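Local coordinates for protein hydroxylacyl-CoA dehydrogenase (Streptomyces coelicolor, PDB 5BKA) that belongs to the SnoaL-like branch of the NTF2-like superfamily and probably acts on a polyketide intermediate in actinorhodin biosynthesis, its exact reaction being unsettled, at residues B[28-33]-B[62-66]; B[73-77]-B[102-106]; B[17-22]-B[130-136]. All blocks are in the same frame, centred on the assembly; numbering follows the deposited sequence.

Contact 1. Residues B[28-33]-B[62-66]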
loop_
_atom_site.group_PDB
_atom_site.type_symbol
_atom_site.label_atom_id
_atom_site.label_comp_id
_atom_site.label_asym_id
_atom_site.label_seq_id
_atom_site.Cartn_x
_atom_site.Cartn_y
_atom_site.Cartn_z
ATOM N N ARG B 28 -14.074 -2.215 13.085
ATOM C CA ARG B 28 -15.403 -2.724 13.420
ATOM C C ARG B 28 -16.509 -1.693 13.257
ATOM O O ARG B 28 -17.487 -1.717 14.014
ATOM C CB ARG B 28 -15.482 -3.231 14.849
ATOM C CG ARG B 28 -15.085 -4.606 15.142
ATOM C CD ARG B 28 -14.154 -4.731 16.291
ATOM N NE ARG B 28 -14.834 -4.166 17.462
ATOM C CZ ARG B 28 -14.771 -4.633 18.706
ATOM N NH1 ARG B 28 -14.437 -5.923 18.931
ATOM N NH2 ARG B 28 -15.340 -3.939 19.675
ATOM N N ASP B 29 -16.364 -0.788 12.295
ATOM C CA ASP B 29 -17.453 0.105 11.918
ATOM C C ASP B 29 -18.186 -0.508 10.729
ATOM O O ASP B 29 -18.081 -0.049 9.594
ATOM C CB ASP B 29 -16.909 1.488 11.601
ATOM C CG ASP B 29 -17.995 2.485 11.268
ATOM O OD1 ASP B 29 -19.181 2.195 11.517
ATOM O OD2 ASP B 29 -17.643 3.571 10.765
ATOM N N PHE B 30 -18.907 -1.597 11.006
ATOM C CA PHE B 30 -19.543 -2.347 9.924
ATOM C C PHE B 30 -20.646 -1.538 9.249
ATOM O O PHE B 30 -20.837 -1.635 8.031
ATOM C CB PHE B 30 -20.080 -3.673 10.457
ATOM C CG PHE B 30 -19.018 -4.554 11.036
ATOM C CD1 PHE B 30 -17.812 -4.724 10.376
ATOM C CD2 PHE B 30 -19.208 -5.190 12.248
ATOM C CE1 PHE B 30 -16.819 -5.526 10.909
ATOM C CE2 PHE B 30 -18.222 -5.992 12.786
ATOM C CZ PHE B 30 -17.026 -6.161 12.117
ATOM N N ALA B 31 -21.388 -0.738 10.020
ATOM C CA ALA B 31 -22.409 0.121 9.427
ATOM C C ALA B 31 -21.780 1.228 8.586
ATOM O O ALA B 31 -22.259 1.530 7.486
ATOM C CB ALA B 31 -23.298 0.712 10.521
ATOM N N GLY B 32 -20.709 1.845 9.088
ATOM C CA GLY B 32 -20.004 2.841 8.298
ATOM C C GLY B 32 -19.420 2.263 7.023
ATOM O O GLY B 32 -19.436 2.908 5.973
ATOM N N TYR B 33 -18.897 1.037 7.100
ATOM C CA TYR B 33 -18.379 0.374 5.908
ATOM C C TYR B 33 -19.494 0.123 4.902
ATOM O O TYR B 33 -19.340 0.391 3.704
ATOM C CB TYR B 33 -17.691 -0.934 6.300
ATOM C CG TYR B 33 -17.274 -1.807 5.136
ATOM C CD1 TYR B 33 -16.081 -1.578 4.463
ATOM C CD2 TYR B 33 -18.067 -2.868 4.720
ATOM C CE1 TYR B 33 -15.694 -2.380 3.402
ATOM C CE2 TYR B 33 -17.688 -3.675 3.663
ATOM C CZ TYR B 33 -16.502 -3.427 3.007
ATOM O OH TYR B 33 -16.124 -4.228 1.955
ATOM N N LEU B 62 -21.005 -9.124 7.817
ATOM C CA LEU B 62 -19.770 -8.719 8.481
ATOM C C LEU B 62 -19.744 -9.167 9.937
ATOM O O LEU B 62 -18.717 -9.658 10.419
ATOM C CB LEU B 62 -19.601 -7.204 8.390
ATOM C CG LEU B 62 -19.379 -6.618 6.999
ATOM C CD1 LEU B 62 -19.368 -5.100 7.051
ATOM C CD2 LEU B 62 -18.090 -7.145 6.382
ATOM N N GLU B 63 -20.857 -8.991 10.657
ATOM C CA GLU B 63 -20.957 -9.490 12.026
ATOM C C GLU B 63 -20.711 -10.993 12.111
ATOM O O GLU B 63 -20.021 -11.459 13.026
ATOM C CB GLU B 63 -22.320 -9.130 12.611
ATOM C CG GLU B 63 -22.290 -7.882 13.469
ATOM C CD GLU B 63 -23.669 -7.335 13.767
ATOM O OE1 GLU B 63 -24.407 -7.975 14.541
ATOM O OE2 GLU B 63 -24.017 -6.275 13.207
ATOM N N ASP B 64 -21.282 -11.771 11.184
ATOM C CA ASP B 64 -21.198 -13.226 11.292
ATOM C C ASP B 64 -19.766 -13.714 11.098
ATOM O O ASP B 64 -19.235 -14.462 11.929
ATOM C CB ASP B 64 -22.131 -13.897 10.283
ATOM C CG ASP B 64 -22.318 -15.377 10.569
ATOM O OD1 ASP B 64 -21.370 -16.154 10.341
ATOM O OD2 ASP B 64 -23.410 -15.764 11.031
ATOM N N PHE B 65 -19.122 -13.301 10.005
ATOM C CA PHE B 65 -17.722 -13.650 9.789
ATOM C C PHE B 65 -16.813 -13.048 10.851
ATOM O O PHE B 65 -15.638 -13.423 10.937
ATOM C CB PHE B 65 -17.272 -13.189 8.399
ATOM C CG PHE B 65 -17.758 -14.066 7.273
ATOM C CD1 PHE B 65 -18.400 -13.511 6.176
ATOM C CD2 PHE B 65 -17.566 -15.439 7.307
ATOM C CE1 PHE B 65 -18.849 -14.308 5.139
ATOM C CE2 PHE B 65 -18.011 -16.242 6.269
ATOM C CZ PHE B 65 -18.653 -15.675 5.186
ATOM N N HIS B 66 -17.327 -12.119 11.661
ATOM C CA HIS B 66 -16.517 -11.502 12.701
ATOM C C HIS B 66 -16.531 -12.290 14.003
ATOM O O HIS B 66 -15.584 -12.176 14.790
ATOM C CB HIS B 66 -16.997 -10.075 12.961
ATOM C CG HIS B 66 -16.152 -9.325 13.939
ATOM N ND1 HIS B 66 -14.909 -8.824 13.616
ATOM C CD2 HIS B 66 -16.362 -9.006 15.238
ATOM C CE1 HIS B 66 -14.396 -8.219 14.671
ATOM N NE2 HIS B 66 -15.256 -8.316 15.668
#
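An aromatic ring meeting a histidine edge-on, with no hydrogen bond across the interface, distinguishes this helix-helix contact. It lies in the helical layer of the NTF2-like alpha+beta fold and joins the start of helix 30-35 to the C-terminal part of helix 54-67. Phe30 directs its edge at the face of His66: the ring centroids are 5.2 Å apart, the planes stand at 67°, and Phe30 CZ approaches His66 ND1 to 3.7 Å, which together define a T-shaped pair. One face of the same Phe30 ring receives Leu62, whose CB lies 4.0 Å from the centroid and 26° off the normal, a CH-pi geometry. Leu62 then reaches on to the next turn of the partner helix, its CD1 touching Tyr33 CD2 at 3.5 Å. The hydroxyl of Tyr33 bonds to Arg136, outside this pair of segments, while Leu62 also packs on Leu25 of helix 10-26, so the contact extends into a three-helix cluster.

Chain direction changes sharply just before Phe30. Arg28, with a phi of 56°, is the C-prime residue of a Schellman motif ending helix 10-26, and its CG lies 3.7 Å from His66 CE1. Asp29 immediately N-caps the next helix: Gly32 N donates to Asp29 OD1 at 2.9 Å, with an N-H...O angle of 145°.

Contact 2. Residues B[73-77]-B[102-106]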
loop_
_atom_site.group_PDB
_atom_site.type_symbol
_atom_site.label_atom_id
_atom_site.label_comp_id
_atom_site.label_asym_id
_atom_site.label_seq_id
_atom_site.Cartn_x
_atom_site.Cartn_y
_atom_site.Cartn_z
ATOM N N LYS B 73 -7.655 -9.502 21.104
ATOM C CA LYS B 73 -6.777 -10.588 20.752
ATOM C C LYS B 73 -6.542 -10.664 19.258
ATOM O O LYS B 73 -5.460 -11.119 18.832
ATOM C CB LYS B 73 -7.334 -11.896 21.274
ATOM C CG LYS B 73 -7.143 -12.090 22.761
ATOM C CD LYS B 73 -7.559 -13.473 23.062
ATOM C CE LYS B 73 -6.696 -14.332 22.160
ATOM N NZ LYS B 73 -7.466 -15.465 21.605
ATOM N N ILE B 74 -7.533 -10.186 18.491
ATOM C CA ILE B 74 -7.503 -10.176 17.030
ATOM C C ILE B 74 -7.622 -8.723 16.596
ATOM O O ILE B 74 -8.514 -7.998 17.053
ATOM C CB ILE B 74 -8.658 -10.976 16.361
ATOM C CG1 ILE B 74 -8.989 -12.367 16.916
ATOM C CG2 ILE B 74 -8.343 -11.268 14.943
ATOM C CD1 ILE B 74 -7.978 -13.507 16.616
ATOM N N GLN B 75 -6.756 -8.300 15.691
ATOM C CA GLN B 75 -6.924 -7.046 14.973
ATOM C C GLN B 75 -6.668 -7.368 13.506
ATOM O O GLN B 75 -5.557 -7.774 13.133
ATOM C CB GLN B 75 -5.994 -5.933 15.478
ATOM C CG GLN B 75 -6.047 -4.663 14.637
ATOM C CD GLN B 75 -7.409 -3.990 14.664
ATOM O OE1 GLN B 75 -7.870 -3.516 15.709
ATOM N NE2 GLN B 75 -8.057 -3.930 13.505
ATOM N N ARG B 76 -7.682 -7.169 12.669
ATOM C CA ARG B 76 -7.543 -7.482 11.257
ATOM C C ARG B 76 -7.190 -6.226 10.469
ATOM O O ARG B 76 -7.575 -5.115 10.834
ATOM C CB ARG B 76 -8.819 -8.115 10.697
ATOM C CG ARG B 76 -9.061 -9.539 11.186
ATOM C CD ARG B 76 -9.892 -10.326 10.185
ATOM N NE ARG B 76 -9.261 -11.591 9.824
ATOM C CZ ARG B 76 -9.517 -12.264 8.705
ATOM N NH1 ARG B 76 -10.395 -11.792 7.832
ATOM N NH2 ARG B 76 -8.894 -13.409 8.461
ATOM N N ARG B 77 -6.442 -6.414 9.383
ATOM C CA ARG B 77 -6.082 -5.325 8.486
ATOM C C ARG B 77 -6.209 -5.815 7.054
ATOM O O ARG B 77 -5.630 -6.845 6.695
ATOM C CB ARG B 77 -4.654 -4.827 8.750
ATOM C CG ARG B 77 -4.415 -4.297 10.156
ATOM C CD ARG B 77 -5.104 -2.956 10.381
ATOM N NE ARG B 77 -4.947 -2.496 11.757
ATOM C CZ ARG B 77 -5.753 -1.624 12.354
ATOM N NH1 ARG B 77 -6.781 -1.104 11.697
ATOM N NH2 ARG B 77 -5.526 -1.268 13.611
ATOM N N LEU B 102 -4.335 -9.272 6.980
ATOM C CA LEU B 102 -3.448 -9.488 8.113
ATOM C C LEU B 102 -4.301 -9.801 9.333
ATOM O O LEU B 102 -5.314 -9.136 9.572
ATOM C CB LEU B 102 -2.578 -8.256 8.376
ATOM C CG LEU B 102 -1.279 -8.069 7.585
ATOM C CD1 LEU B 102 -1.539 -7.882 6.094
ATOM C CD2 LEU B 102 -0.497 -6.888 8.142
ATOM N N THR B 103 -3.908 -10.822 10.087
ATOM C CA THR B 103 -4.549 -11.157 11.355
ATOM C C THR B 103 -3.508 -10.995 12.452
ATOM O O THR B 103 -2.550 -11.773 12.527
ATOM C CB THR B 103 -5.122 -12.574 11.330
ATOM O OG1 THR B 103 -6.081 -12.680 10.271
ATOM C CG2 THR B 103 -5.800 -12.902 12.654
ATOM N N VAL B 104 -3.693 -9.988 13.301
ATOM C CA VAL B 104 -2.734 -9.652 14.346
ATOM C C VAL B 104 -3.256 -10.197 15.665
ATOM O O VAL B 104 -4.361 -9.850 16.099
ATOM C CB VAL B 104 -2.500 -8.137 14.431
ATOM C CG1 VAL B 104 -1.498 -7.824 15.528
ATOM C CG2 VAL B 104 -2.022 -7.600 13.091
ATOM N N HIS B 105 -2.464 -11.050 16.302
ATOM C CA HIS B 105 -2.834 -11.649 17.574
ATOM C C HIS B 105 -2.222 -10.876 18.734
ATOM O O HIS B 105 -1.105 -10.365 18.628
ATOM C CB HIS B 105 -2.423 -13.116 17.611
ATOM C CG HIS B 105 -3.069 -13.926 16.535
ATOM N ND1 HIS B 105 -4.390 -14.315 16.595
ATOM C CD2 HIS B 105 -2.588 -14.402 15.363
ATOM C CE1 HIS B 105 -4.693 -15.001 15.509
ATOM N NE2 HIS B 105 -3.616 -15.074 14.748
ATOM N N ALA B 106 -2.972 -10.785 19.834
ATOM C CA ALA B 106 -2.510 -10.074 21.021
ATOM C C ALA B 106 -1.136 -10.563 21.462
ATOM O O ALA B 106 -0.906 -11.765 21.600
ATOM C CB ALA B 106 -3.524 -10.248 22.158
HETATM O O HOH W 1 -4.886 -14.040 19.630
#
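Main-chain polar groups pair off at the open end of the hairpin made by strands 74-87 and 93-105; the axes of residues 74-77 and 102-105 approach to 4.7 Å, with their directions at 158°, close to antiparallel. Gln75 and Val104 form a hydrogen-bonded pair, each N meeting the other's O at 2.9 Å. Arg77 and Leu102 form the next: Arg77 N to Leu102 O is 3.0 Å and Leu102 N to Arg77 O is 2.8 Å. Beyond the strands, Ala106 N donates to Lys73 O at 2.7 Å. That carbonyl also accepts from a water, 3.1 Å from Lys73 O and 3.1 Å from His105 ND1; His105 NE2 is bonded to Glu112.

Side chains add few polar links across the pair: Arg76 NE and NH2 make only weak bonds to Thr103 OG1, both 3.4 Å. Gln75 NE2 is served instead by Arg76 O (3.0 Å) and by Asp26 O. On the face carrying Gln75, Arg77, Leu102 and Val104 lies the second subunit, whose Asp141 forms a salt bridge with Arg77. This is an antiparallel beta-hairpin of the NTF2-like sheet, here at a subunit interface.

Contact 3. Residues B[17-22]-B[130-136]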
loop_
_atom_site.group_PDB
_atom_site.type_symbol
_atom_site.label_atom_id
_atom_site.label_comp_id
_atom_site.label_asym_id
_atom_site.label_seq_id
_atom_site.Cartn_x
_atom_site.Cartn_y
_atom_site.Cartn_z
ATOM N N PHE B 17 -10.937 6.994 -1.013
ATOM C CA PHE B 17 -12.165 6.266 -0.709
ATOM C C PHE B 17 -11.857 4.923 -0.057
ATOM O O PHE B 17 -12.457 4.559 0.959
ATOM C CB PHE B 17 -12.982 6.080 -1.990
ATOM C CG PHE B 17 -14.235 5.271 -1.807
ATOM C CD1 PHE B 17 -15.377 5.846 -1.272
ATOM C CD2 PHE B 17 -14.276 3.938 -2.183
ATOM C CE1 PHE B 17 -16.532 5.104 -1.108
ATOM C CE2 PHE B 17 -15.428 3.191 -2.022
ATOM C CZ PHE B 17 -16.558 3.775 -1.484
ATOM N N TYR B 18 -10.906 4.176 -0.628
ATOM C CA TYR B 18 -10.536 2.882 -0.061
ATOM C C TYR B 18 -9.875 3.039 1.303
ATOM O O TYR B 18 -10.073 2.203 2.193
ATOM C CB TYR B 18 -9.603 2.138 -1.017
ATOM C CG TYR B 18 -10.296 1.525 -2.211
ATOM C CD1 TYR B 18 -11.652 1.231 -2.178
ATOM C CD2 TYR B 18 -9.590 1.235 -3.371
ATOM C CE1 TYR B 18 -12.286 0.671 -3.268
ATOM C CE2 TYR B 18 -10.214 0.673 -4.465
ATOM C CZ TYR B 18 -11.563 0.393 -4.409
ATOM O OH TYR B 18 -12.189 -0.167 -5.498
ATOM N N GLY B 19 -9.077 4.095 1.483
ATOM C CA GLY B 19 -8.403 4.288 2.758
ATOM C C GLY B 19 -9.374 4.456 3.909
ATOM O O GLY B 19 -9.249 3.797 4.945
ATOM N N HIS B 20 -10.358 5.343 3.743
ATOM C CA HIS B 20 -11.385 5.519 4.765
ATOM C C HIS B 20 -12.251 4.272 4.900
ATOM O O HIS B 20 -12.608 3.875 6.016
ATOM C CB HIS B 20 -12.249 6.735 4.436
ATOM C CG HIS B 20 -11.554 8.047 4.635
ATOM N ND1 HIS B 20 -11.633 8.760 5.812
ATOM C CD2 HIS B 20 -10.769 8.774 3.806
ATOM C CE1 HIS B 20 -10.925 9.870 5.700
ATOM N NE2 HIS B 20 -10.389 9.902 4.492
ATOM N N GLN B 21 -12.601 3.649 3.773
ATOM C CA GLN B 21 -13.509 2.505 3.790
ATOM C C GLN B 21 -12.927 1.344 4.592
ATOM O O GLN B 21 -13.592 0.789 5.474
ATOM C CB GLN B 21 -13.820 2.076 2.355
ATOM C CG GLN B 21 -14.724 0.864 2.222
ATOM C CD GLN B 21 -14.990 0.500 0.772
ATOM O OE1 GLN B 21 -14.062 0.328 -0.017
ATOM N NE2 GLN B 21 -16.263 0.388 0.413
HETATM N N MSE B 22 -11.683 0.967 4.303
HETATM C CA MSE B 22 -11.053 -0.183 4.951
HETATM C C MSE B 22 -10.764 0.061 6.429
HETATM O O MSE B 22 -10.835 -0.859 7.242
HETATM C CB MSE B 22 -9.753 -0.556 4.239
HETATM C CG MSE B 22 -9.943 -1.249 2.907
HETATM SE SE MSE B 22 -11.465 -2.455 2.889
HETATM C CE MSE B 22 -12.314 -1.755 1.319
ATOM N N GLU B 130 -20.400 12.306 -5.112
ATOM C CA GLU B 130 -19.729 11.393 -4.198
ATOM C C GLU B 130 -19.788 9.966 -4.727
ATOM O O GLU B 130 -20.759 9.552 -5.360
ATOM C CB GLU B 130 -20.343 11.468 -2.793
ATOM C CG GLU B 130 -19.721 10.546 -1.723
ATOM C CD GLU B 130 -18.198 10.440 -1.768
ATOM O OE1 GLU B 130 -17.679 9.395 -1.326
ATOM O OE2 GLU B 130 -17.510 11.392 -2.198
ATOM N N LEU B 131 -18.721 9.220 -4.469
ATOM C CA LEU B 131 -18.599 7.850 -4.935
ATOM C C LEU B 131 -19.266 6.880 -3.970
ATOM O O LEU B 131 -19.307 7.102 -2.757
ATOM C CB LEU B 131 -17.130 7.464 -5.108
ATOM C CG LEU B 131 -16.383 8.068 -6.296
ATOM C CD1 LEU B 131 -14.889 7.808 -6.169
ATOM C CD2 LEU B 131 -16.919 7.521 -7.606
ATOM N N LEU B 132 -19.767 5.781 -4.529
ATOM C CA LEU B 132 -20.393 4.715 -3.763
ATOM C C LEU B 132 -20.120 3.405 -4.483
ATOM O O LEU B 132 -19.878 3.381 -5.692
ATOM C CB LEU B 132 -21.903 4.924 -3.599
ATOM C CG LEU B 132 -22.399 5.982 -2.614
ATOM C CD1 LEU B 132 -23.905 6.149 -2.737
ATOM C CD2 LEU B 132 -22.012 5.616 -1.191
ATOM N N LEU B 133 -20.180 2.309 -3.730
ATOM C CA LEU B 133 -19.840 0.986 -4.240
ATOM C C LEU B 133 -21.136 0.250 -4.558
ATOM O O LEU B 133 -21.900 -0.094 -3.651
ATOM C CB LEU B 133 -18.998 0.223 -3.217
ATOM C CG LEU B 133 -18.146 -0.956 -3.688
ATOM C CD1 LEU B 133 -17.346 -0.586 -4.919
ATOM C CD2 LEU B 133 -17.220 -1.412 -2.574
ATOM N N ARG B 134 -21.374 -0.003 -5.849
ATOM C CA ARG B 134 -22.504 -0.835 -6.246
ATOM C C ARG B 134 -22.287 -2.294 -5.871
ATOM O O ARG B 134 -23.196 -2.944 -5.339
ATOM C CB ARG B 134 -22.748 -0.699 -7.749
ATOM N N SER B 135 -21.099 -2.831 -6.147
ATOM C CA SER B 135 -20.840 -4.241 -5.909
ATOM C C SER B 135 -19.366 -4.455 -5.599
ATOM O O SER B 135 -18.498 -3.715 -6.073
ATOM C CB SER B 135 -21.253 -5.102 -7.107
ATOM O OG SER B 135 -20.709 -4.590 -8.307
ATOM N N ARG B 136 -19.099 -5.479 -4.792
ATOM C CA ARG B 136 -17.740 -5.925 -4.504
ATOM C C ARG B 136 -17.704 -7.444 -4.542
ATOM O O ARG B 136 -18.445 -8.101 -3.803
ATOM C CB ARG B 136 -17.259 -5.417 -3.144
ATOM C CG ARG B 136 -16.014 -6.112 -2.648
ATOM C CD ARG B 136 -15.370 -5.334 -1.526
ATOM N NE ARG B 136 -14.695 -4.134 -2.007
ATOM C CZ ARG B 136 -14.423 -3.085 -1.239
ATOM N NH1 ARG B 136 -14.783 -3.099 0.034
ATOM N NH2 ARG B 136 -13.800 -2.026 -1.742
#
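Helix 10-26 packed against a curved sheet is the core of the cone-like NTF2 fold, and here that helix meets strand 132-140 where a classic beta bulge bends it. Arg134 and Ser135 both sit opposite Val122. Leu133 and Arg136, three positions apart and so expected on opposite faces of a regular strand, both direct their CA-to-CB bonds toward the helix, as an inserted bulge residue allows.

A single hydrogen bond crosses between the segments, and both of its residues are buried: Arg136 NH2 donates to Gln21 OE1 at 2.9 Å, with an angle of 155° and the acceptor near the guanidinium plane. Tyr18 CE1 lies 3.4 Å from Arg136 NH2, and CE of Met22, a selenomethionine, approaches Arg136 NH1 to a tight 3.1 Å. The guanidinium has further partners, a salt bridge from NH2 to Asp121 and a bond from NH1 to Tyr33 OH, so the buried charge is compensated by Asp121 and both NH groups have acceptors. Gln21 NE2 touches Leu133 CD2 at 3.6 Å and bonds to Thr36. Nearer the start of the strand, the ring of Phe17 packs by CE1 on Leu131 O at 3.8 Å.

Around this interface, strand 112-124 contributes Asp121 and Val119, strand 37-38 contributes Phe37, and Phe80 of strand 74-87 meets the Tyr18 ring edge-to-face, with His82 of the second subunit packing on Tyr18 and Met22.

Burial separates the three contacts: contact 3 is centred about 7 Å from the chain centre and mostly buried, whereas contacts 1 and 2, at about 11 and 17 Å, are partly exposed. Chemistry follows place. Contact 1 joins two helices through aromatic and apolar groups, contact 2 zips two strands by backbone bonds, and contact 3 joins helix to sheet with a buried arginine. Contacts 1 and 3 meet directly, Tyr33 OH lying 2.6 Å from Arg136 NH1, a probable hydrogen bond. Contact 2 touches neither (nearest atoms about 6 Å in each case), but shares the sheet with contact 3, and both reach the second subunit, which contact 1 does not.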